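Local coordinates for Thiol:disulfide interchange protein (PDB 6DXN) that probably acts as a periplasmic thiol:disulfide oxidoreductase of the DsbA type, a thioredoxin-fold enzyme expected to introduce disulfides into other proteins, at residues 154-157 and 161-164; 10-15 and 185-190; 79-84 and 112-117; 44-49 and 59-64. One frame throughout, in Å; residues are numbered along the deposited sequence. Where two conformers were deposited one is given.

Contact 1: 154-157 and 161-164; sequences SFYV and YHIN
His-162 meets Tyr-156 with CB, CG and CD2, and Ser-154 with NE2. His-162 CB lies 3.7 Å from Tyr-156 CE2. His-162 CG is 4.0 Å from Tyr-156 CZ. His-162 CD2 sits over one face of the Tyr-156 ring, offset toward the rim, 3.5 Å from Tyr-156 CZ. The two ring planes meet obliquely, at 42°. At the tip, His-162 NE2 gives a weak hydrogen bond of 2.8 Å to Ser-154 OG, which lies at the edge of the imidazole, in its plane. Two first torsions bring the polar ends together: CG of His-162 (chi1 170°) and OG of Ser-154 (chi1 -164°) each point opposite their own backbone N.

The segments form an antiparallel beta hairpin in the central sheet of the thioredoxin fold. Tyr-156 and His-162 are its non-hydrogen-bonded pair. Val-157 and Tyr-161 are hydrogen-bonded both ways, with Val-157 N 2.9 Å from Tyr-161 O and Tyr-161 N 3.0 Å from Val-157 O. Next along, Ile-163 N donates to Phe-155 O. On the face of Val-157, the CD1 methyl of Ile-163 packs 3.9 Å from Phe-155 CB. Helix 173-188 covers this face, with Leu-187 on Val-157 and Met-180 on Ile-163.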
loop_
_atom_site.group_PDB
_atom_site.type_symbol
_atom_site.label_atom_id
_atom_site.label_comp_id
_atom_site.label_asym_id
_atom_site.label_seq_id
_atom_site.Cartn_x
_atom_site.Cartn_y
_atom_site.Cartn_z
ATOM N N SER A 154 -2.131 -6.749 0.013
ATOM C CA SER A 154 -3.320 -7.183 -0.698
ATOM C C SER A 154 -3.673 -6.161 -1.784
ATOM O O SER A 154 -3.909 -5.008 -1.491
ATOM C CB SER A 154 -4.440 -7.407 0.281
ATOM O OG SER A 154 -5.495 -8.162 -0.289
ATOM N N PHE A 155 -3.695 -6.613 -3.044
ATOM C CA PHE A 155 -4.013 -5.728 -4.182
ATOM C C PHE A 155 -5.466 -5.936 -4.631
ATOM O O PHE A 155 -5.927 -7.076 -4.749
ATOM C CB PHE A 155 -3.062 -5.987 -5.351
ATOM C CG PHE A 155 -1.610 -5.695 -5.073
ATOM C CD1 PHE A 155 -0.859 -6.542 -4.269
ATOM C CD2 PHE A 155 -0.985 -4.598 -5.638
ATOM C CE1 PHE A 155 0.478 -6.275 -4.012
ATOM C CE2 PHE A 155 0.357 -4.343 -5.391
ATOM C CZ PHE A 155 1.085 -5.182 -4.582
ATOM N N TYR A 156 -6.165 -4.812 -4.862
ATOM C CA TYR A 156 -7.551 -4.768 -5.352
ATOM C C TYR A 156 -7.627 -3.844 -6.574
ATOM O O TYR A 156 -7.167 -2.707 -6.523
ATOM C CB TYR A 156 -8.517 -4.282 -4.268
ATOM C CG TYR A 156 -8.697 -5.231 -3.113
ATOM C CD1 TYR A 156 -7.742 -5.322 -2.118
ATOM C CD2 TYR A 156 -9.827 -6.030 -3.008
ATOM C CE1 TYR A 156 -7.895 -6.188 -1.051
ATOM C CE2 TYR A 156 -9.994 -6.904 -1.944
ATOM C CZ TYR A 156 -9.024 -6.982 -0.963
ATOM O OH TYR A 156 -9.161 -7.835 0.092
ATOM N N VAL A 157 -8.223 -4.353 -7.660
ATOM C CA VAL A 157 -8.397 -3.613 -8.899
ATOM C C VAL A 157 -9.900 -3.320 -9.073
ATOM O O VAL A 157 -10.741 -4.222 -8.910
ATOM C CB VAL A 157 -7.821 -4.392 -10.103
ATOM C CG1 VAL A 157 -7.881 -3.579 -11.390
ATOM C CG2 VAL A 157 -6.396 -4.859 -9.849
ATOM N N TYR A 161 -11.727 -6.981 -8.093
ATOM C CA TYR A 161 -10.817 -8.107 -8.317
ATOM C C TYR A 161 -9.642 -8.068 -7.327
ATOM O O TYR A 161 -8.832 -7.143 -7.356
ATOM C CB TYR A 161 -10.324 -8.086 -9.770
ATOM C CG TYR A 161 -11.426 -7.953 -10.793
ATOM C CD1 TYR A 161 -12.271 -9.013 -11.077
ATOM C CD2 TYR A 161 -11.639 -6.760 -11.464
ATOM C CE1 TYR A 161 -13.292 -8.893 -12.007
ATOM C CE2 TYR A 161 -12.651 -6.624 -12.399
ATOM C CZ TYR A 161 -13.484 -7.693 -12.670
ATOM O OH TYR A 161 -14.479 -7.561 -13.596
ATOM N N HIS A 162 -9.579 -9.090 -6.460
ATOM C CA HIS A 162 -8.506 -9.287 -5.480
ATOM C C HIS A 162 -7.503 -10.304 -6.044
ATOM O O HIS A 162 -7.852 -11.456 -6.315
ATOM C CB HIS A 162 -9.086 -9.715 -4.124
ATOM C CG HIS A 162 -8.051 -10.161 -3.149
ATOM N ND1 HIS A 162 -7.847 -11.496 -2.853
ATOM C CD2 HIS A 162 -7.131 -9.468 -2.444
ATOM C CE1 HIS A 162 -6.860 -11.605 -1.984
ATOM N NE2 HIS A 162 -6.407 -10.374 -1.717
ATOM N N ILE A 163 -6.257 -9.852 -6.215
ATOM C CA ILE A 163 -5.169 -10.639 -6.794
ATOM C C ILE A 163 -4.721 -11.755 -5.843
ATOM O O ILE A 163 -4.658 -11.559 -4.653
ATOM C CB ILE A 163 -3.998 -9.704 -7.154
ATOM C CG1 ILE A 163 -4.327 -8.872 -8.398
ATOM C CG2 ILE A 163 -2.700 -10.492 -7.308
ATOM C CD1 ILE A 163 -3.283 -7.849 -8.775
ATOM N N ASN A 164 -4.422 -12.929 -6.418
ATOM C CA ASN A 164 -3.890 -14.068 -5.673
ATOM C C ASN A 164 -2.366 -14.051 -5.854
ATOM O O ASN A 164 -1.833 -14.612 -6.834
ATOM C CB ASN A 164 -4.501 -15.402 -6.103
ATOM C CG ASN A 164 -3.933 -16.580 -5.337
ATOM O OD1 ASN A 164 -3.023 -16.423 -4.521
ATOM N ND2 ASN A 164 -4.449 -17.771 -5.600
HETATM O O HOH W 1 -3.448 -9.095 -3.350
#

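Contact 2: 10-15 and 185-190; sequences KNFTVI and LFLLNK
The aromatic ring of Phe-12 meets Leu-187, Phe-186 and Lys-190 at the end of helix 173-188. The clearest interaction is CH-pi. Leu-187 CD2 stands 3.8 Å from the centroid of the Phe-12 ring, only 3° off the ring normal. The methyl is therefore over the centre of the face, about equally far from all six carbons. The two side chains run past each other in opposite directions. The first torsion of Phe-12 (chi1 59°) sets CG between its own N and carbonyl carbon, and this turns the ring toward the helix.

Apolar contact adds a smaller share. CE1 of Phe-12 touches CE1 of Phe-186 at 4.0 Å, the two side chains crossing at about a right angle. Phe-186 also meets Tyr-6 edge-to-face.

The charged group is Lys-190, just beyond the helix. Its chain bends at chi3 (-68°) and approaches Phe-12 from the opposite direction. Lys-190 NZ is modelled 3.0 Å from Phe-12 CZ, a short and oblique approach whose exact placement is doubtful. Lys-190 also makes a cation-pi contact with Tyr-161.

Strand 12-14 is an edge strand of the sheet, and the contact joins it to the C-terminal helix of the thioredoxin fold. No hydrogen bond crosses between the two segments, so the contact rests mainly on dispersion between the leucine methyl and the aromatic rings.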
loop_
_atom_site.group_PDB
_atom_site.type_symbol
_atom_site.label_atom_id
_atom_site.label_comp_id
_atom_site.label_asym_id
_atom_site.label_seq_id
_atom_site.Cartn_x
_atom_site.Cartn_y
_atom_site.Cartn_z
ATOM N N LYS A 10 -7.877 -18.812 -10.058
ATOM C CA LYS A 10 -6.449 -19.133 -9.985
ATOM C C LYS A 10 -5.619 -17.889 -9.637
ATOM O O LYS A 10 -4.878 -17.893 -8.654
ATOM C CB LYS A 10 -5.968 -19.687 -11.330
ATOM C CG LYS A 10 -4.481 -20.022 -11.432
ATOM C CD LYS A 10 -4.063 -20.320 -12.859
ATOM C CE LYS A 10 -2.591 -20.630 -13.033
ATOM N NZ LYS A 10 -2.212 -21.914 -12.398
ATOM N N ASN A 11 -5.772 -16.837 -10.453
ATOM C CA ASN A 11 -4.977 -15.610 -10.383
ATOM C C ASN A 11 -5.679 -14.491 -9.603
ATOM O O ASN A 11 -5.020 -13.554 -9.151
ATOM C CB ASN A 11 -4.625 -15.126 -11.794
ATOM C CG ASN A 11 -3.747 -16.100 -12.551
ATOM O OD1 ASN A 11 -4.136 -16.603 -13.608
ATOM N ND2 ASN A 11 -2.585 -16.411 -11.994
ATOM N N PHE A 12 -7.001 -14.585 -9.444
ATOM C CA PHE A 12 -7.727 -13.526 -8.762
ATOM C C PHE A 12 -9.151 -13.988 -8.445
ATOM O O PHE A 12 -9.681 -14.886 -9.107
ATOM C CB PHE A 12 -7.760 -12.266 -9.633
ATOM C CG PHE A 12 -8.407 -12.480 -10.980
ATOM C CD1 PHE A 12 -7.656 -12.877 -12.074
ATOM C CD2 PHE A 12 -9.776 -12.323 -11.142
ATOM C CE1 PHE A 12 -8.254 -13.101 -13.305
ATOM C CE2 PHE A 12 -10.374 -12.551 -12.373
ATOM C CZ PHE A 12 -9.609 -12.934 -13.449
ATOM N N THR A 13 -9.755 -13.348 -7.439
ATOM C CA THR A 13 -11.127 -13.618 -7.022
ATOM C C THR A 13 -11.973 -12.354 -7.233
ATOM O O THR A 13 -11.499 -11.228 -7.033
ATOM C CB THR A 13 -11.177 -14.125 -5.575
ATOM O OG1 THR A 13 -10.522 -13.166 -4.744
ATOM C CG2 THR A 13 -10.514 -15.474 -5.401
ATOM N N VAL A 14 -13.224 -12.562 -7.657
ATOM C CA VAL A 14 -14.170 -11.482 -7.898
ATOM C C VAL A 14 -14.869 -11.158 -6.571
ATOM O O VAL A 14 -15.792 -11.855 -6.166
ATOM C CB VAL A 14 -15.168 -11.864 -9.010
ATOM C CG1 VAL A 14 -16.259 -10.817 -9.192
ATOM C CG2 VAL A 14 -14.456 -12.124 -10.329
ATOM N N ILE A 15 -14.389 -10.099 -5.905
ATOM C CA ILE A 15 -14.907 -9.612 -4.623
ATOM C C ILE A 15 -16.160 -8.762 -4.880
ATOM O O ILE A 15 -16.404 -8.328 -6.004
ATOM C CB ILE A 15 -13.823 -8.796 -3.884
ATOM C CG1 ILE A 15 -12.525 -9.587 -3.685
ATOM C CG2 ILE A 15 -14.345 -8.251 -2.562
ATOM C CD1 ILE A 15 -12.659 -10.793 -2.785
ATOM N N LEU A 185 -2.521 -5.031 -14.956
ATOM C CA LEU A 185 -2.977 -4.398 -16.195
ATOM C C LEU A 185 -4.154 -5.176 -16.798
ATOM O O LEU A 185 -5.127 -4.567 -17.233
ATOM C CB LEU A 185 -1.809 -4.300 -17.179
ATOM C CG LEU A 185 -0.803 -3.191 -16.889
ATOM C CD1 LEU A 185 0.278 -3.163 -17.957
ATOM C CD2 LEU A 185 -1.495 -1.841 -16.803
ATOM N N PHE A 186 -4.036 -6.507 -16.806
ATOM C CA PHE A 186 -5.063 -7.417 -17.320
ATOM C C PHE A 186 -6.393 -7.157 -16.603
ATOM O O PHE A 186 -7.462 -7.277 -17.196
ATOM C CB PHE A 186 -4.636 -8.878 -17.141
ATOM C CG PHE A 186 -5.694 -9.904 -17.472
ATOM C CD1 PHE A 186 -6.626 -10.295 -16.523
ATOM C CD2 PHE A 186 -5.758 -10.484 -18.732
ATOM C CE1 PHE A 186 -7.604 -11.230 -16.827
ATOM C CE2 PHE A 186 -6.725 -11.431 -19.031
ATOM C CZ PHE A 186 -7.648 -11.800 -18.080
ATOM N N LEU A 187 -6.313 -6.764 -15.327
ATOM C CA LEU A 187 -7.522 -6.517 -14.551
ATOM C C LEU A 187 -8.068 -5.107 -14.807
ATOM O O LEU A 187 -9.279 -4.929 -14.823
ATOM C CB LEU A 187 -7.235 -6.756 -13.067
ATOM C CG LEU A 187 -7.055 -8.224 -12.679
ATOM C CD1 LEU A 187 -6.703 -8.357 -11.207
ATOM C CD2 LEU A 187 -8.305 -9.033 -13.007
ATOM N N LEU A 188 -7.181 -4.123 -14.996
ATOM C CA LEU A 188 -7.618 -2.741 -15.248
ATOM C C LEU A 188 -8.318 -2.645 -16.609
ATOM O O LEU A 188 -9.222 -1.825 -16.775
ATOM C CB LEU A 188 -6.410 -1.801 -15.207
ATOM C CG LEU A 188 -5.854 -1.491 -13.819
ATOM C CD1 LEU A 188 -4.501 -0.808 -13.923
ATOM C CD2 LEU A 188 -6.831 -0.634 -13.022
ATOM N N ASN A 189 -7.895 -3.500 -17.552
ATOM C CA ASN A 189 -8.403 -3.524 -18.929
ATOM C C ASN A 189 -9.546 -4.535 -19.075
ATOM O O ASN A 189 -9.773 -5.063 -20.173
ATOM C CB ASN A 189 -7.305 -3.907 -19.929
ATOM C CG ASN A 189 -6.033 -3.098 -19.787
ATOM O OD1 ASN A 189 -5.947 -2.195 -18.956
ATOM N ND2 ASN A 189 -5.032 -3.429 -20.587
ATOM N N LYS A 190 -10.270 -4.790 -17.983
ATOM C CA LYS A 190 -11.362 -5.759 -18.007
ATOM C C LYS A 190 -12.704 -5.043 -18.146
ATOM O O LYS A 190 -12.912 -3.992 -17.543
ATOM C CB LYS A 190 -11.318 -6.623 -16.743
ATOM C CG LYS A 190 -12.476 -7.599 -16.594
ATOM C CD LYS A 190 -12.288 -8.596 -15.489
ATOM C CE LYS A 190 -11.178 -9.580 -15.772
ATOM N NZ LYS A 190 -11.017 -10.543 -14.661
#

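Contact 3: 79-84 and 112-117; sequences AVAQYA and KVFNQL
Phe-114 points its ring at helix 71-83 and meets Val-80 and Ala-81. CE2 does most of the touching. Phe-114 CE2 lies 3.9 Å from CG1 of Val-80, the methyl approaching the ring obliquely. Phe-114 CE2 is also 4.1 Å from the backbone N of Ala-81, which sits at the ring edge, near its plane. Phe-114 CZ comes within 4.4 Å of Ala-81 CB. The ring thus turns its rim, not a face, to the helix backbone. The small side chain of Ala-81 is consistent with so near an approach to the backbone.

Torsions set these positions. CG of Phe-114 lies opposite its own carbonyl carbon and beside the N (chi1 -72°), which sends the ring out from helix 107-115. In Val-80, CG1 is opposite the backbone N (chi1 166°), and this branch is the one that faces the ring.

The next shell is also largely apolar. Tyr-124 of helix 121-129 meets the Phe-114 ring edge-to-face and touches Val-80 as well. Val-90 of helix 87-99 packs on Ala-81, while Ile-119 touches Phe-114 from the loop that follows helix 107-115.

All these helices belong to the helical domain that DsbA proteins carry as an insertion in the thioredoxin fold. The three touching residues are buried, and neither hydrogen bond nor ion pair links the segments. The helices meet here through dispersion, with no directional bond between these segments to fix their angle.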
loop_
_atom_site.group_PDB
_atom_site.type_symbol
_atom_site.label_atom_id
_atom_site.label_comp_id
_atom_site.label_asym_id
_atom_site.label_seq_id
_atom_site.Cartn_x
_atom_site.Cartn_y
_atom_site.Cartn_z
ATOM N N ALA A 79 -0.368 9.070 5.929
ATOM C CA ALA A 79 -1.246 10.141 5.454
ATOM C C ALA A 79 -0.488 11.474 5.434
ATOM O O ALA A 79 -0.574 12.223 4.456
ATOM C CB ALA A 79 -2.482 10.204 6.313
ATOM N N VAL A 80 0.252 11.761 6.516
ATOM C CA VAL A 80 1.059 12.977 6.592
ATOM C C VAL A 80 2.155 12.897 5.525
ATOM O O VAL A 80 2.470 13.903 4.876
ATOM C CB VAL A 80 1.678 13.194 7.991
ATOM C CG1 VAL A 80 2.770 14.249 7.966
ATOM C CG2 VAL A 80 0.637 13.546 9.039
ATOM N N ALA A 81 2.737 11.701 5.376
ATOM C CA ALA A 81 3.827 11.432 4.423
ATOM C C ALA A 81 3.444 11.837 2.993
ATOM O O ALA A 81 4.268 12.408 2.263
ATOM C CB ALA A 81 4.190 9.967 4.475
ATOM N N GLN A 82 2.198 11.536 2.607
ATOM C CA GLN A 82 1.676 11.801 1.252
ATOM C C GLN A 82 1.247 13.269 1.117
ATOM O O GLN A 82 1.361 13.850 0.045
ATOM C CB GLN A 82 0.511 10.859 0.951
ATOM C CG GLN A 82 0.920 9.398 0.951
ATOM C CD GLN A 82 -0.256 8.458 0.981
ATOM O OE1 GLN A 82 -0.300 7.530 1.783
ATOM N NE2 GLN A 82 -1.232 8.704 0.124
ATOM N N TYR A 83 0.746 13.844 2.214
ATOM C CA TYR A 83 0.331 15.250 2.243
ATOM C C TYR A 83 1.572 16.140 2.113
ATOM O O TYR A 83 1.548 17.154 1.410
ATOM C CB TYR A 83 -0.443 15.557 3.528
ATOM C CG TYR A 83 -0.698 17.024 3.766
ATOM C CD1 TYR A 83 -1.762 17.676 3.161
ATOM C CD2 TYR A 83 0.122 17.764 4.605
ATOM C CE1 TYR A 83 -1.996 19.026 3.372
ATOM C CE2 TYR A 83 -0.101 19.114 4.828
ATOM C CZ TYR A 83 -1.165 19.747 4.210
ATOM O OH TYR A 83 -1.387 21.077 4.430
ATOM N N ALA A 84 2.637 15.752 2.830
ATOM C CA ALA A 84 3.920 16.441 2.781
ATOM C C ALA A 84 4.660 16.029 1.503
ATOM O O ALA A 84 5.680 16.625 1.140
ATOM C CB ALA A 84 4.730 16.110 4.008
ATOM N N LYS A 112 10.393 11.023 14.846
ATOM C CA LYS A 112 11.847 11.177 14.695
ATOM C C LYS A 112 12.265 10.894 13.247
ATOM O O LYS A 112 13.193 11.504 12.765
ATOM C CB LYS A 112 12.630 10.317 15.694
ATOM C CG LYS A 112 12.495 10.753 17.150
ATOM C CD LYS A 112 13.547 10.176 18.078
ATOM C CE LYS A 112 13.636 8.664 18.035
ATOM N NZ LYS A 112 14.636 8.152 19.000
ATOM N N VAL A 113 11.566 9.990 12.553
ATOM C CA VAL A 113 11.903 9.692 11.144
ATOM C C VAL A 113 11.710 10.968 10.305
ATOM O O VAL A 113 12.568 11.335 9.484
ATOM C CB VAL A 113 11.068 8.519 10.587
ATOM C CG1 VAL A 113 11.358 8.269 9.113
ATOM C CG2 VAL A 113 11.273 7.238 11.385
ATOM N N PHE A 114 10.584 11.649 10.538
ATOM C CA PHE A 114 10.199 12.869 9.809
ATOM C C PHE A 114 11.178 14.017 10.098
ATOM O O PHE A 114 11.448 14.847 9.219
ATOM C CB PHE A 114 8.752 13.231 10.155
ATOM C CG PHE A 114 7.714 12.308 9.566
ATOM C CD1 PHE A 114 7.627 10.981 9.963
ATOM C CD2 PHE A 114 6.804 12.775 8.628
ATOM C CE1 PHE A 114 6.667 10.140 9.424
ATOM C CE2 PHE A 114 5.845 11.931 8.090
ATOM C CZ PHE A 114 5.781 10.615 8.488
ATOM N N ASN A 115 11.708 14.051 11.324
ATOM C CA ASN A 115 12.669 15.076 11.753
ATOM C C ASN A 115 13.942 14.996 10.902
ATOM O O ASN A 115 14.510 16.025 10.536
ATOM C CB ASN A 115 13.069 14.913 13.223
ATOM C CG ASN A 115 11.963 15.189 14.221
ATOM O OD1 ASN A 115 12.001 14.670 15.332
ATOM N ND2 ASN A 115 10.997 16.020 13.856
ATOM N N GLN A 116 14.367 13.763 10.603
ATOM C CA GLN A 116 15.575 13.478 9.818
ATOM C C GLN A 116 15.396 13.924 8.361
ATOM O O GLN A 116 16.383 14.054 7.632
ATOM C CB GLN A 116 15.871 11.979 9.883
ATOM C CG GLN A 116 15.981 11.455 11.306
ATOM C CD GLN A 116 15.841 9.954 11.377
ATOM O OE1 GLN A 116 16.033 9.244 10.391
ATOM N NE2 GLN A 116 15.487 9.459 12.552
ATOM N N LEU A 117 14.138 14.143 7.950
ATOM C CA LEU A 117 13.813 14.571 6.580
ATOM C C LEU A 117 13.609 16.094 6.508
ATOM O O LEU A 117 13.456 16.644 5.410
ATOM C CB LEU A 117 12.559 13.830 6.100
ATOM C CG LEU A 117 12.678 12.307 6.017
ATOM C CD1 LEU A 117 11.408 11.695 5.445
ATOM C CD2 LEU A 117 13.880 11.893 5.179
#

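Contact 4: 44-49 and 59-64; sequences NVDTAI and LEKYHV
Asp-46 and Lys-61 form a buried salt bridge between helix 45-52 and strand 60-63. Lys-61 NZ is 2.6 Å from Asp-46 OD2, and the bond is also a hydrogen bond. OD2 accepts it with its syn lone pair, on the side of the other oxygen. The two side chains come from opposite directions. The lysine chain bends at chi3 (67°), and the two carbons next to the ammonium also lie along that oxygen: Lys-61 CE is 3.4 Å and Lys-61 CD 3.5 Å from Asp-46 OD2.

Further charges gather here. Lys-61 NZ has a second salt bridge, to Glu-91 OE2, so the ammonium is shared between Asp-46 and Glu-91. Glu-27 of the neighbouring strand lies close to Asp-46 OD1 and makes a long, weak ion pair with Lys-61.

Strand 25-29, the helical stretch after it and strand 60-63 make a right-handed beta-alpha-beta crossover, the N-terminal unit of the thioredoxin fold. The contact closes it from helix to second strand. The side chain of Lys-61 lies near Cys-33 and Cys-36 without touching them.

The van der Waals part belongs to Leu-59. Leu-59 CD2 lies against the acid, 3.7 Å from Asp-46 OD1 and 4.0 Å from Asp-46 CB. The two side chains cross at about a right angle. In Leu-59, CG stands opposite the backbone N (chi1 168°), which brings CD2 up to the acid. Leu-25 and Glu-27 of strand 25-29 touch the same leucine.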
loop_
_atom_site.group_PDB
_atom_site.type_symbol
_atom_site.label_atom_id
_atom_site.label_comp_id
_atom_site.label_asym_id
_atom_site.label_seq_id
_atom_site.Cartn_x
_atom_site.Cartn_y
_atom_site.Cartn_z
ATOM N N ASN A 44 10.256 -5.526 -5.328
ATOM C CA ASN A 44 9.988 -4.319 -6.087
ATOM C C ASN A 44 8.768 -4.545 -6.990
ATOM O O ASN A 44 8.770 -4.225 -8.182
ATOM C CB ASN A 44 11.246 -3.821 -6.806
ATOM C CG ASN A 44 12.216 -3.183 -5.836
ATOM O OD1 ASN A 44 11.810 -2.378 -4.995
ATOM N ND2 ASN A 44 13.490 -3.522 -5.946
ATOM N N VAL A 45 7.725 -5.119 -6.385
ATOM C CA VAL A 45 6.461 -5.312 -7.051
ATOM C C VAL A 45 5.844 -3.928 -7.291
ATOM O O VAL A 45 5.198 -3.699 -8.308
ATOM C CB VAL A 45 5.505 -6.174 -6.203
ATOM C CG1 VAL A 45 4.094 -6.175 -6.759
ATOM C CG2 VAL A 45 6.018 -7.589 -6.021
ATOM N N ASP A 46 6.072 -3.011 -6.342
ATOM C CA ASP A 46 5.459 -1.666 -6.390
ATOM C C ASP A 46 6.011 -0.833 -7.556
ATOM O O ASP A 46 5.240 -0.190 -8.246
ATOM C CB ASP A 46 5.637 -0.918 -5.069
ATOM C CG ASP A 46 4.770 -1.419 -3.924
ATOM O OD1 ASP A 46 3.915 -2.300 -4.153
ATOM O OD2 ASP A 46 4.945 -0.904 -2.822
ATOM N N THR A 47 7.337 -0.811 -7.742
ATOM C CA THR A 47 7.925 -0.030 -8.868
ATOM C C THR A 47 7.495 -0.650 -10.209
ATOM O O THR A 47 7.142 0.066 -11.166
ATOM C CB THR A 47 9.452 0.067 -8.747
ATOM O OG1 THR A 47 9.752 0.772 -7.543
ATOM C CG2 THR A 47 10.108 0.788 -9.905
ATOM N N ALA A 48 7.512 -1.984 -10.268
ATOM C CA ALA A 48 7.139 -2.715 -11.489
ATOM C C ALA A 48 5.743 -2.274 -11.957
ATOM O O ALA A 48 5.539 -1.887 -13.124
ATOM C CB ALA A 48 7.206 -4.202 -11.229
ATOM N N ILE A 49 4.782 -2.319 -11.035
ATOM C CA ILE A 49 3.402 -1.919 -11.309
ATOM C C ILE A 49 3.346 -0.453 -11.780
ATOM O O ILE A 49 2.711 -0.160 -12.808
ATOM C CB ILE A 49 2.522 -2.168 -10.063
ATOM C CG1 ILE A 49 2.405 -3.664 -9.756
ATOM C CG2 ILE A 49 1.144 -1.532 -10.222
ATOM C CD1 ILE A 49 1.743 -3.981 -8.433
ATOM N N LEU A 59 -0.702 3.800 -8.073
ATOM C CA LEU A 59 -0.859 2.725 -7.152
ATOM C C LEU A 59 -1.131 3.396 -5.806
ATOM O O LEU A 59 -0.265 4.113 -5.296
ATOM C CB LEU A 59 0.428 1.892 -7.103
ATOM C CG LEU A 59 0.514 0.874 -5.964
ATOM C CD1 LEU A 59 -0.583 -0.175 -6.081
ATOM C CD2 LEU A 59 1.884 0.212 -5.929
ATOM N N GLU A 60 -2.348 3.237 -5.281
ATOM C CA GLU A 60 -2.651 3.817 -3.975
ATOM C C GLU A 60 -2.285 2.792 -2.900
ATOM O O GLU A 60 -2.602 1.615 -3.004
ATOM C CB GLU A 60 -4.106 4.278 -3.893
ATOM C CG GLU A 60 -4.364 5.553 -4.680
ATOM C CD GLU A 60 -5.722 6.192 -4.439
ATOM O OE1 GLU A 60 -6.619 5.498 -3.930
ATOM O OE2 GLU A 60 -5.870 7.394 -4.744
ATOM N N LYS A 61 -1.563 3.257 -1.886
ATOM C CA LYS A 61 -1.175 2.379 -0.809
ATOM C C LYS A 61 -1.927 2.817 0.445
ATOM O O LYS A 61 -1.803 3.955 0.892
ATOM C CB LYS A 61 0.348 2.353 -0.651
ATOM C CG LYS A 61 1.079 1.743 -1.835
ATOM C CD LYS A 61 2.501 1.343 -1.570
ATOM C CE LYS A 61 2.610 0.191 -0.592
ATOM N NZ LYS A 61 4.010 -0.268 -0.462
ATOM N N TYR A 62 -2.734 1.896 0.967
ATOM C CA TYR A 62 -3.542 2.115 2.153
ATOM C C TYR A 62 -2.968 1.280 3.303
ATOM O O TYR A 62 -2.874 0.062 3.211
ATOM C CB TYR A 62 -4.998 1.799 1.814
ATOM C CG TYR A 62 -5.728 2.871 1.043
ATOM C CD1 TYR A 62 -5.060 3.858 0.330
ATOM C CD2 TYR A 62 -7.103 2.813 0.910
ATOM C CE1 TYR A 62 -5.750 4.825 -0.391
ATOM C CE2 TYR A 62 -7.800 3.765 0.190
ATOM C CZ TYR A 62 -7.126 4.770 -0.471
ATOM O OH TYR A 62 -7.842 5.696 -1.183
ATOM N N HIS A 63 -2.582 1.968 4.382
ATOM C CA HIS A 63 -2.012 1.311 5.546
ATOM C C HIS A 63 -3.133 0.721 6.420
ATOM O O HIS A 63 -4.166 1.329 6.578
ATOM C CB HIS A 63 -1.084 2.275 6.296
ATOM C CG HIS A 63 -0.255 1.556 7.294
ATOM N ND1 HIS A 63 -0.523 1.594 8.638
ATOM C CD2 HIS A 63 0.771 0.689 7.134
ATOM C CE1 HIS A 63 0.333 0.823 9.271
ATOM N NE2 HIS A 63 1.123 0.246 8.375
ATOM N N VAL A 64 -2.890 -0.473 6.982
ATOM C CA VAL A 64 -3.854 -1.214 7.841
ATOM C C VAL A 64 -3.627 -0.839 9.316
ATOM O O VAL A 64 -2.665 -1.296 9.944
ATOM C CB VAL A 64 -3.722 -2.733 7.615
ATOM C CG1 VAL A 64 -4.584 -3.544 8.577
ATOM C CG2 VAL A 64 -4.027 -3.120 6.173
#

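In the fold
Contacts 1, 2 and 4 all reach the central sheet, while contact 3 lies between helices of the inserted domain. Contact 4 is nearest the middle of the chain and is buried, yet it is the one built on charge. Contact 1 is also buried and relies on backbone bonds between strands. The two touch through Phe-155, which packs on Val-45 and Ile-49. Contact 2 is only partly buried and sits at the edge strand. It continues contact 1, since Thr-13 pairs with His-162, and Asn-11 with Asn-164 just past strand 161-163. Contact 3 is buried and apolar. Its centre is about 34 Å from that of contact 2, on the opposite side of the chain's centre.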